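Local coordinates for protein geranyltranstransferase (Enterococcus faecalis, PDB 3P8L) that probably catalyses the magnesium-dependent condensation of isopentenyl diphosphate with geranyl diphosphate to give farnesyl diphosphate, at residues Gln203-Phe214 with Gly273-Val284. Residues are numbered along the deposited sequence; the frame is centred on the assembly and turned at random.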
ATOM      1  N   GLN A 203       5.763   1.007 -25.616  1.00 58.86           N
ATOM      2  CA  GLN A 203       4.692   0.955 -26.597  1.00 51.63           C
ATOM      3  C   GLN A 203       3.792   2.179 -26.534  1.00 56.79           C
ATOM      4  O   GLN A 203       3.792   2.912 -25.535  1.00 54.62           O
ATOM      5  CB  GLN A 203       3.875  -0.314 -26.409  1.00 49.15           C
ATOM      6  CG  GLN A 203       4.687  -1.575 -26.645  1.00 51.37           C
ATOM      7  CD  GLN A 203       5.280  -1.624 -28.046  1.00 53.88           C
ATOM      8  OE1 GLN A 203       4.557  -1.684 -29.036  1.00 59.90           O
ATOM      9  NE2 GLN A 203       6.592  -1.624 -28.127  1.00 44.14           N
ATOM     10  N   THR A 204       3.020   2.392 -27.597  1.00 50.62           N
ATOM     11  CA  THR A 204       2.184   3.581 -27.696  1.00 59.40           C
ATOM     12  C   THR A 204       0.913   3.373 -26.898  1.00 60.61           C
ATOM     13  O   THR A 204       0.601   2.247 -26.489  1.00 61.39           O
ATOM     14  CB  THR A 204       1.812   3.939 -29.171  1.00 58.35           C
ATOM     15  OG1 THR A 204       1.037   2.878 -29.750  1.00 61.76           O
ATOM     16  CG2 THR A 204       3.070   4.189 -30.011  1.00 61.90           C
ATOM     17  N   GLU A 205       0.186   4.468 -26.707  1.00 59.66           N
ATOM     18  CA  GLU A 205      -1.093   4.485 -26.031  1.00 65.82           C
ATOM     19  C   GLU A 205      -2.094   3.588 -26.733  1.00 64.27           C
ATOM     20  O   GLU A 205      -2.991   3.032 -26.105  1.00 63.30           O
ATOM     21  CB  GLU A 205      -1.625   5.921 -25.967  1.00 67.68           C
ATOM     22  CG  GLU A 205      -2.466   6.213 -24.728  1.00 79.66           C
ATOM     23  CD  GLU A 205      -1.715   5.942 -23.427  1.00 88.66           C
ATOM     24  OE1 GLU A 205      -0.681   6.604 -23.190  1.00 90.41           O
ATOM     25  OE2 GLU A 205      -2.161   5.071 -22.645  1.00 88.77           O
ATOM     26  N   GLU A 206      -1.920   3.447 -28.043  1.00 65.53           N
ATOM     27  CA  GLU A 206      -2.788   2.623 -28.867  1.00 66.59           C
ATOM     28  C   GLU A 206      -2.541   1.133 -28.570  1.00 58.27           C
ATOM     29  O   GLU A 206      -3.485   0.350 -28.420  1.00 49.03           O
ATOM     30  CB  GLU A 206      -2.528   2.940 -30.350  1.00 69.16           C
ATOM     31  CG  GLU A 206      -3.783   3.235 -31.177  1.00 82.60           C
ATOM     32  CD  GLU A 206      -4.406   1.987 -31.795  1.00 91.01           C
ATOM     33  OE1 GLU A 206      -4.977   1.166 -31.042  1.00 89.64           O
ATOM     34  OE2 GLU A 206      -4.336   1.838 -33.040  1.00 82.11           O
ATOM     35  N   VAL A 207      -1.266   0.762 -28.482  1.00 54.92           N
ATOM     36  CA  VAL A 207      -0.881  -0.619 -28.204  1.00 57.90           C
ATOM     37  C   VAL A 207      -1.238  -0.992 -26.751  1.00 58.38           C
ATOM     38  O   VAL A 207      -1.841  -2.040 -26.513  1.00 56.58           O
ATOM     39  CB  VAL A 207       0.618  -0.865 -28.512  1.00 57.63           C
ATOM     40  CG1 VAL A 207       1.041  -2.286 -28.129  1.00 53.22           C
ATOM     41  CG2 VAL A 207       0.895  -0.622 -29.995  1.00 59.98           C
ATOM     42  N   ILE A 208      -0.910  -0.102 -25.809  1.00 57.67           N
ATOM     43  CA  ILE A 208      -1.209  -0.300 -24.376  1.00 52.91           C
ATOM     44  C   ILE A 208      -2.703  -0.540 -24.187  1.00 52.37           C
ATOM     45  O   ILE A 208      -3.098  -1.449 -23.450  1.00 53.12           O
ATOM     46  CB  ILE A 208      -0.634   0.860 -23.510  1.00 51.56           C
ATOM     47  CG1 ILE A 208       0.885   0.705 -23.405  1.00 44.79           C
ATOM     48  CG2 ILE A 208      -1.275   0.925 -22.114  1.00 45.83           C
ATOM     49  CD1 ILE A 208       1.633   1.954 -22.940  1.00 47.79           C
ATOM     50  N   GLY A 209      -3.520   0.223 -24.918  1.00 51.53           N
ATOM     51  CA  GLY A 209      -4.974   0.001 -24.974  1.00 41.77           C
ATOM     52  C   GLY A 209      -5.412  -1.365 -25.466  1.00 46.56           C
ATOM     53  O   GLY A 209      -6.376  -1.943 -24.945  1.00 47.28           O
ATOM     54  N   LEU A 210      -4.718  -1.880 -26.480  1.00 48.44           N
ATOM     55  CA  LEU A 210      -4.957  -3.237 -26.979  1.00 49.47           C
ATOM     56  C   LEU A 210      -4.471  -4.331 -25.997  1.00 46.64           C
ATOM     57  O   LEU A 210      -5.142  -5.344 -25.800  1.00 45.42           O
ATOM     58  CB  LEU A 210      -4.294  -3.420 -28.347  1.00 49.31           C
ATOM     59  CG  LEU A 210      -4.958  -2.738 -29.558  1.00 60.26           C
ATOM     60  CD1 LEU A 210      -4.204  -3.078 -30.846  1.00 57.06           C
ATOM     61  CD2 LEU A 210      -6.434  -3.131 -29.688  1.00 55.59           C
ATOM     62  N   LEU A 211      -3.308  -4.111 -25.385  1.00 46.29           N
ATOM     63  CA  LEU A 211      -2.779  -5.014 -24.349  1.00 46.88           C
ATOM     64  C   LEU A 211      -3.755  -5.147 -23.177  1.00 41.00           C
ATOM     65  O   LEU A 211      -3.951  -6.232 -22.641  1.00 47.31           O
ATOM     66  CB  LEU A 211      -1.426  -4.505 -23.859  1.00 42.20           C
ATOM     67  CG  LEU A 211      -0.287  -4.647 -24.858  1.00 43.43           C
ATOM     68  CD1 LEU A 211       0.925  -3.854 -24.395  1.00 45.62           C
ATOM     69  CD2 LEU A 211       0.050  -6.102 -25.083  1.00 38.55           C
ATOM     70  N   THR A 212      -4.397  -4.034 -22.832  1.00 45.43           N
ATOM     71  CA  THR A 212      -5.447  -3.982 -21.819  1.00 44.90           C
ATOM     72  C   THR A 212      -6.651  -4.861 -22.145  1.00 49.36           C
ATOM     73  O   THR A 212      -7.189  -5.556 -21.271  1.00 51.97           O
ATOM     74  CB  THR A 212      -5.897  -2.534 -21.646  1.00 49.14           C
ATOM     75  OG1 THR A 212      -4.772  -1.759 -21.235  1.00 44.12           O
ATOM     76  CG2 THR A 212      -7.042  -2.403 -20.631  1.00 43.65           C
ATOM     77  N   GLN A 213      -7.060  -4.840 -23.407  1.00 50.26           N
ATOM     78  CA  GLN A 213      -8.169  -5.656 -23.874  1.00 47.42           C
ATOM     79  C   GLN A 213      -7.794  -7.119 -23.820  1.00 39.09           C
ATOM     80  O   GLN A 213      -8.610  -7.968 -23.419  1.00 38.58           O
ATOM     81  CB  GLN A 213      -8.563  -5.271 -25.308  1.00 53.23           C
ATOM     82  CG  GLN A 213      -9.357  -3.974 -25.427  1.00 63.23           C
ATOM     83  CD  GLN A 213      -9.677  -3.616 -26.878  1.00 71.42           C
ATOM     84  OE1 GLN A 213     -10.288  -4.402 -27.606  1.00 68.38           O
ATOM     85  NE2 GLN A 213      -9.261  -2.429 -27.299  1.00 66.66           N
ATOM     86  N   PHE A 214      -6.568  -7.421 -24.242  1.00 37.80           N
ATOM     87  CA  PHE A 214      -6.038  -8.778 -24.100  1.00 42.93           C
ATOM     88  C   PHE A 214      -6.128  -9.270 -22.650  1.00 39.63           C
ATOM     89  O   PHE A 214      -6.589 -10.384 -22.402  1.00 45.54           O
ATOM     90  CB  PHE A 214      -4.583  -8.861 -24.569  1.00 44.55           C
ATOM     91  CG  PHE A 214      -3.970 -10.216 -24.368  1.00 47.10           C
ATOM     92  CD1 PHE A 214      -4.162 -11.223 -25.305  1.00 48.83           C
ATOM     93  CD2 PHE A 214      -3.213 -10.494 -23.229  1.00 41.32           C
ATOM     94  CE1 PHE A 214      -3.592 -12.489 -25.119  1.00 52.92           C
ATOM     95  CE2 PHE A 214      -2.653 -11.749 -23.028  1.00 41.90           C
ATOM     96  CZ  PHE A 214      -2.833 -12.753 -23.987  1.00 47.09           C
ATOM     97  N   GLY A 273      -9.225 -12.707 -27.329  1.00 52.99           N
ATOM     98  CA  GLY A 273      -7.805 -12.518 -27.023  1.00 49.41           C
ATOM     99  C   GLY A 273      -6.918 -12.630 -28.259  1.00 46.74           C
ATOM    100  O   GLY A 273      -6.086 -11.746 -28.506  1.00 44.89           O
ATOM    101  N   SER A 274      -7.115 -13.702 -29.038  1.00 48.43           N
ATOM    102  CA  SER A 274      -6.391 -13.920 -30.311  1.00 55.03           C
ATOM    103  C   SER A 274      -6.622 -12.782 -31.300  1.00 51.43           C
ATOM    104  O   SER A 274      -5.670 -12.250 -31.891  1.00 55.58           O
ATOM    105  CB  SER A 274      -6.793 -15.246 -30.972  1.00 55.72           C
ATOM    106  OG  SER A 274      -6.690 -16.333 -30.079  1.00 64.60           O
ATOM    107  N   ALA A 275      -7.888 -12.399 -31.460  1.00 57.19           N
ATOM    108  CA  ALA A 275      -8.248 -11.295 -32.344  1.00 57.71           C
ATOM    109  C   ALA A 275      -7.523 -10.026 -31.922  1.00 60.48           C
ATOM    110  O   ALA A 275      -7.048  -9.275 -32.781  1.00 60.95           O
ATOM    111  CB  ALA A 275      -9.758 -11.080 -32.372  1.00 57.44           C
ATOM    112  N   VAL A 276      -7.399  -9.813 -30.607  1.00 56.62           N
ATOM    113  CA  VAL A 276      -6.635  -8.669 -30.089  1.00 54.07           C
ATOM    114  C   VAL A 276      -5.126  -8.747 -30.425  1.00 52.54           C
ATOM    115  O   VAL A 276      -4.527  -7.745 -30.830  1.00 53.46           O
ATOM    116  CB  VAL A 276      -6.892  -8.426 -28.568  1.00 54.66           C
ATOM    117  CG1 VAL A 276      -5.905  -7.439 -28.004  1.00 48.55           C
ATOM    118  CG2 VAL A 276      -8.295  -7.890 -28.355  1.00 52.58           C
ATOM    119  N   LEU A 277      -4.528  -9.930 -30.276  1.00 51.45           N
ATOM    120  CA  LEU A 277      -3.108 -10.124 -30.607  1.00 53.47           C
ATOM    121  C   LEU A 277      -2.835  -9.947 -32.106  1.00 54.50           C
ATOM    122  O   LEU A 277      -1.793  -9.397 -32.496  1.00 50.39           O
ATOM    123  CB  LEU A 277      -2.617 -11.505 -30.149  1.00 54.94           C
ATOM    124  CG  LEU A 277      -2.547 -11.812 -28.645  1.00 63.85           C
ATOM    125  CD1 LEU A 277      -2.122 -13.251 -28.447  1.00 51.92           C
ATOM    126  CD2 LEU A 277      -1.603 -10.862 -27.897  1.00 52.71           C
ATOM    127  N   GLU A 278      -3.769 -10.423 -32.928  1.00 57.53           N
ATOM    128  CA  GLU A 278      -3.767 -10.154 -34.367  1.00 61.58           C
ATOM    129  C   GLU A 278      -3.673  -8.649 -34.645  1.00 62.23           C
ATOM    130  O   GLU A 278      -2.788  -8.217 -35.391  1.00 60.43           O
ATOM    131  CB  GLU A 278      -5.007 -10.768 -35.030  1.00 67.68           C
ATOM    132  CG  GLU A 278      -5.090 -10.562 -36.541  1.00 84.31           C
ATOM    133  CD  GLU A 278      -3.798 -10.924 -37.257  1.00 95.30           C
ATOM    134  OE1 GLU A 278      -3.149 -10.007 -37.809  1.00 96.29           O
ATOM    135  OE2 GLU A 278      -3.422 -12.118 -37.245  1.00100.97           O
ATOM    136  N   LYS A 279      -4.546  -7.860 -34.006  1.00 61.00           N
ATOM    137  CA  LYS A 279      -4.521  -6.396 -34.143  1.00 61.85           C
ATOM    138  C   LYS A 279      -3.200  -5.771 -33.703  1.00 60.45           C
ATOM    139  O   LYS A 279      -2.744  -4.808 -34.321  1.00 61.66           O
ATOM    140  CB  LYS A 279      -5.692  -5.720 -33.412  1.00 63.16           C
ATOM    141  CG  LYS A 279      -7.067  -5.992 -34.003  1.00 72.68           C
ATOM    142  CD  LYS A 279      -8.123  -5.066 -33.399  1.00 78.31           C
ATOM    143  CE  LYS A 279      -9.385  -5.835 -33.026  1.00 84.84           C
ATOM    144  NZ  LYS A 279     -10.097  -6.401 -34.209  1.00 88.54           N
ATOM    145  N   ILE A 280      -2.586  -6.316 -32.650  1.00 59.59           N
ATOM    146  CA  ILE A 280      -1.264  -5.843 -32.191  1.00 58.08           C
ATOM    147  C   ILE A 280      -0.159  -6.183 -33.199  1.00 59.45           C
ATOM    148  O   ILE A 280       0.727  -5.357 -33.472  1.00 62.63           O
ATOM    149  CB  ILE A 280      -0.881  -6.399 -30.769  1.00 56.95           C
ATOM    150  CG1 ILE A 280      -1.867  -5.905 -29.706  1.00 60.19           C
ATOM    151  CG2 ILE A 280       0.529  -5.983 -30.381  1.00 47.19           C
ATOM    152  CD1 ILE A 280      -1.780  -6.643 -28.353  1.00 51.26           C
ATOM    153  N   LYS A 281      -0.218  -7.400 -33.739  1.00 62.21           N
ATOM    154  CA  LYS A 281       0.736  -7.867 -34.755  1.00 68.52           C
ATOM    155  C   LYS A 281       0.721  -6.958 -36.000  1.00 71.50           C
ATOM    156  O   LYS A 281       1.778  -6.665 -36.566  1.00 75.00           O
ATOM    157  CB  LYS A 281       0.461  -9.344 -35.113  1.00 62.37           C
ATOM    158  CG  LYS A 281       1.416 -10.003 -36.118  1.00 68.84           C
ATOM    159  CD  LYS A 281       2.883  -9.969 -35.684  1.00 68.36           C
ATOM    160  CE  LYS A 281       3.726 -10.908 -36.544  1.00 71.85           C
ATOM    161  NZ  LYS A 281       5.162 -10.917 -36.135  1.00 71.80           N
ATOM    162  N   ALA A 282      -0.470  -6.499 -36.389  1.00 74.07           N
ATOM    163  CA  ALA A 282      -0.629  -5.538 -37.487  1.00 77.34           C
ATOM    164  C   ALA A 282      -0.015  -4.171 -37.166  1.00 79.12           C
ATOM    165  O   ALA A 282       0.589  -3.541 -38.034  1.00 81.41           O
ATOM    166  CB  ALA A 282      -2.102  -5.386 -37.850  1.00 76.27           C
ATOM    167  N   ASN A 283      -0.158  -3.734 -35.917  1.00 79.20           N
ATOM    168  CA  ASN A 283       0.335  -2.428 -35.472  1.00 79.03           C
ATOM    169  C   ASN A 283       1.828  -2.394 -35.139  1.00 79.46           C
ATOM    170  O   ASN A 283       2.439  -1.325 -35.139  1.00 79.17           O
ATOM    171  CB  ASN A 283      -0.457  -1.943 -34.250  1.00 81.50           C
ATOM    172  CG  ASN A 283      -1.812  -1.350 -34.609  1.00 89.01           C
ATOM    173  OD1 ASN A 283      -2.091  -0.192 -34.293  1.00 97.59           O
ATOM    174  ND2 ASN A 283      -2.666  -2.141 -35.257  1.00 89.67           N
ATOM    175  N   VAL A 284       2.408  -3.553 -34.824  1.00 80.52           N
ATOM    176  CA  VAL A 284       3.811  -3.622 -34.383  1.00 82.27           C
ATOM    177  C   VAL A 284       4.628  -4.630 -35.210  1.00 85.61           C
ATOM    178  O   VAL A 284       4.300  -5.821 -35.240  1.00 86.50           O
ATOM    179  CB  VAL A 284       3.941  -3.920 -32.843  1.00 80.61           C
ATOM    180  CG1 VAL A 284       5.402  -4.026 -32.413  1.00 70.21           C
ATOM    181  CG2 VAL A 284       3.247  -2.842 -32.018  1.00 78.97           C
TER
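Leu210 and Ile280 lie side by side, running in opposite directions: Ile280 CG1 sits 3.7 Å from Leu210 CB and also touches Leu210 CD1, while Ile280 CD1 meets Leu211 CD2. Val276 packs closer to the backbone. With CG1 anti to the backbone N (chi1 169°), Val276 CG1 makes a tight contact 3.1 Å from Leu210 O, whereas Val276 CG2 lies 4.0 Å from Gln213 CB. Phe214 CG is likewise anti to its N (chi1 177°), which sets the ring against Leu277 in helix 273-283; Phe214 CD1 and CE1 border that leucine, CE1 being 3.7 Å from Leu277 CD1. Gly273 O lies at the edge of the Phe214 ring, in its plane, 3.8 Å from Phe214 CD1. The segment axes, 9.1 Å apart and antiparallel at 163°, belong to helices 205-230 and 259-283 of the predominantly helical isoprenoid synthase fold. Leu292 and Leu296 of helix 289-298 also touch Phe214, and Phe65, in a loop, touches Val207 and Leu211. At the other end, Val284 CG2 meets Val207 CG2 at 3.8 Å and Gln203 OE1. No hydrogen bond joins the segments: Glu206 OE2 and Asn283 OD1, 3.3 Å apart, are both acceptors, and Asn283 ND2 instead makes a weak bond to Lys279 O within its own helix.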